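Local coordinates for protein phage SAM lyase Svi3-3 (Bacteriophage sp., PDB 6ZNB) that probably cleaves S-adenosylmethionine without hydrolysis, as phage SAM lyases do, and so depletes this methyl donor in the host cell, at residues S12-V17 with Q73-D78. Numbering follows the deposited sequence.
Sequences SARIFV and QIIIID
Q73 and F16 face each other as a non-hydrogen-bonded pair of an antiparallel ladder, and their side chains run alongside one another on the same face of the sheet. CG of Q73 lies 3.6 Å from CE2 of F16, an oblique approach in which the ring and amide planes differ by 33°. With CG anti to the backbone N (chi1 -176°) and an extended chain beyond it, Q73 carries its amide past the ring to R14. There, as modelled, NE2 sits over one face of the guanidinium, offset toward its rim, with the two planes 71° apart and no hydrogen bond between them. The guanidinium meets the ring as well, NH2 of R14 lying at the edge of F16 in the ring plane.

I74 and I15 meet on the other face, next to I76, and here the pair is hydrogen-bonded. N of I74 reaches O of I15 at 2.8 Å, and N of I15 answers to O of I74 at 2.9 Å. Their CB atoms stand 4.1 Å apart. CD1 of I15 continues to CD1 of I76, at 4.0 Å, while the CD1 end of I74 turns to CG2 of V17. A13 and I76 repeat the two-bond exchange. Because successive residues of a strand point to alternate faces, A13, I15, I74 and I76 share the apolar side, and S12, R14, F16, Q73 and I75 the mixed one.

Strands 11-21 and 67-77 lie inside the antiparallel sheet, with strand 106-113 beside the first and strand 49-58 beside the second. Helix 84-101 covers the apolar face through V91, L94 and L98, and helix 29-42 adds V32 and T36 against I74.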
loop_
_atom_site.group_PDB
_atom_site.type_symbol
_atom_site.label_atom_id
_atom_site.label_comp_id
_atom_site.label_asym_id
_atom_site.label_seq_id
_atom_site.Cartn_x
_atom_site.Cartn_y
_atom_site.Cartn_z
ATOM N N SER A 12 10.081 -8.261 -5.694
ATOM C CA SER A 12 8.635 -8.230 -5.556
ATOM C C SER A 12 8.043 -7.520 -6.764
ATOM O O SER A 12 8.726 -6.771 -7.467
ATOM C CB SER A 12 8.199 -7.535 -4.257
ATOM O OG SER A 12 8.857 -6.290 -4.093
ATOM N N ALA A 13 6.759 -7.770 -7.002
ATOM C CA ALA A 13 6.061 -7.176 -8.129
ATOM C C ALA A 13 4.682 -6.716 -7.682
ATOM O O ALA A 13 4.131 -7.203 -6.692
ATOM C CB ALA A 13 5.940 -8.157 -9.302
ATOM N N ARG A 14 4.133 -5.758 -8.423
ATOM C CA ARG A 14 2.794 -5.244 -8.174
ATOM C C ARG A 14 2.049 -5.138 -9.496
ATOM O O ARG A 14 2.574 -4.581 -10.466
ATOM C CB ARG A 14 2.839 -3.887 -7.462
ATOM C CG ARG A 14 3.661 -3.899 -6.181
ATOM C CD ARG A 14 3.115 -2.943 -5.134
ATOM N NE ARG A 14 2.911 -1.597 -5.661
ATOM C CZ ARG A 14 3.009 -0.490 -4.933
ATOM N NH1 ARG A 14 3.312 -0.568 -3.643
ATOM N NH2 ARG A 14 2.809 0.695 -5.493
ATOM N N ILE A 15 0.835 -5.682 -9.533
ATOM C CA ILE A 15 0.002 -5.692 -10.729
ATOM C C ILE A 15 -1.311 -4.993 -10.407
ATOM O O ILE A 15 -1.995 -5.362 -9.444
ATOM C CB ILE A 15 -0.254 -7.123 -11.234
ATOM C CG1 ILE A 15 1.062 -7.791 -11.639
ATOM C CG2 ILE A 15 -1.231 -7.110 -12.399
ATOM C CD1 ILE A 15 0.939 -9.281 -11.869
ATOM N N PHE A 16 -1.661 -3.994 -11.212
ATOM C CA PHE A 16 -2.875 -3.208 -11.026
ATOM C C PHE A 16 -3.877 -3.583 -12.111
ATOM O O PHE A 16 -3.579 -3.465 -13.304
ATOM C CB PHE A 16 -2.566 -1.712 -11.065
ATOM C CG PHE A 16 -1.489 -1.294 -10.106
ATOM C CD1 PHE A 16 -0.160 -1.288 -10.494
ATOM C CD2 PHE A 16 -1.807 -0.913 -8.812
ATOM C CE1 PHE A 16 0.834 -0.907 -9.611
ATOM C CE2 PHE A 16 -0.817 -0.530 -7.925
ATOM C CZ PHE A 16 0.505 -0.527 -8.325
ATOM N N VAL A 17 -5.058 -4.034 -11.694
ATOM C CA VAL A 17 -6.094 -4.512 -12.603
ATOM C C VAL A 17 -7.384 -3.764 -12.310
ATOM O O VAL A 17 -7.856 -3.757 -11.169
ATOM C CB VAL A 17 -6.317 -6.031 -12.470
ATOM C CG1 VAL A 17 -7.359 -6.500 -13.471
ATOM C CG2 VAL A 17 -5.008 -6.781 -12.665
ATOM N N GLN A 73 -4.999 -4.144 -6.404
ATOM C CA GLN A 73 -3.544 -4.129 -6.354
ATOM C C GLN A 73 -3.062 -5.510 -5.923
ATOM O O GLN A 73 -3.395 -5.972 -4.826
ATOM C CB GLN A 73 -3.047 -3.053 -5.390
ATOM C CG GLN A 73 -1.539 -2.887 -5.348
ATOM C CD GLN A 73 -1.105 -1.835 -4.345
ATOM O OE1 GLN A 73 -1.927 -1.081 -3.826
ATOM N NE2 GLN A 73 0.193 -1.779 -4.070
ATOM N N ILE A 74 -2.291 -6.167 -6.786
ATOM C CA ILE A 74 -1.778 -7.509 -6.533
ATOM C C ILE A 74 -0.313 -7.401 -6.142
ATOM O O ILE A 74 0.481 -6.776 -6.855
ATOM C CB ILE A 74 -1.952 -8.412 -7.766
ATOM C CG1 ILE A 74 -3.389 -8.332 -8.283
ATOM C CG2 ILE A 74 -1.571 -9.846 -7.433
ATOM C CD1 ILE A 74 -3.642 -9.169 -9.511
ATOM N N ILE A 75 0.050 -8.008 -5.016
ATOM C CA ILE A 75 1.416 -7.984 -4.504
ATOM C C ILE A 75 1.964 -9.405 -4.542
ATOM O O ILE A 75 1.376 -10.322 -3.952
ATOM C CB ILE A 75 1.483 -7.402 -3.084
ATOM C CG1 ILE A 75 0.805 -6.028 -3.025
ATOM C CG2 ILE A 75 2.925 -7.303 -2.615
ATOM C CD1 ILE A 75 -0.621 -6.064 -2.529
ATOM N N ILE A 76 3.089 -9.585 -5.230
ATOM C CA ILE A 76 3.735 -10.883 -5.390
ATOM C C ILE A 76 5.145 -10.792 -4.826
ATOM O O ILE A 76 5.875 -9.838 -5.120
ATOM C CB ILE A 76 3.770 -11.314 -6.868
ATOM C CG1 ILE A 76 2.353 -11.517 -7.401
ATOM C CG2 ILE A 76 4.592 -12.586 -7.039
ATOM C CD1 ILE A 76 2.289 -11.569 -8.902
ATOM N N ILE A 77 5.528 -11.783 -4.022
ATOM C CA ILE A 77 6.871 -11.877 -3.463
ATOM C C ILE A 77 7.570 -13.082 -4.080
ATOM O O ILE A 77 6.946 -14.125 -4.315
ATOM C CB ILE A 77 6.844 -11.975 -1.924
ATOM C CG1 ILE A 77 6.044 -10.817 -1.325
ATOM C CG2 ILE A 77 8.259 -11.968 -1.359
ATOM C CD1 ILE A 77 4.638 -11.191 -0.896
ATOM N N ASP A 78 8.868 -12.932 -4.350
ATOM C CA ASP A 78 9.679 -13.978 -4.977
ATOM C C ASP A 78 10.055 -15.024 -3.924
ATOM O O ASP A 78 11.193 -15.123 -3.458
ATOM C CB ASP A 78 10.906 -13.359 -5.637
ATOM C CG ASP A 78 11.607 -14.306 -6.596
ATOM O OD1 ASP A 78 11.183 -15.472 -6.712
ATOM O OD2 ASP A 78 12.582 -13.872 -7.247
#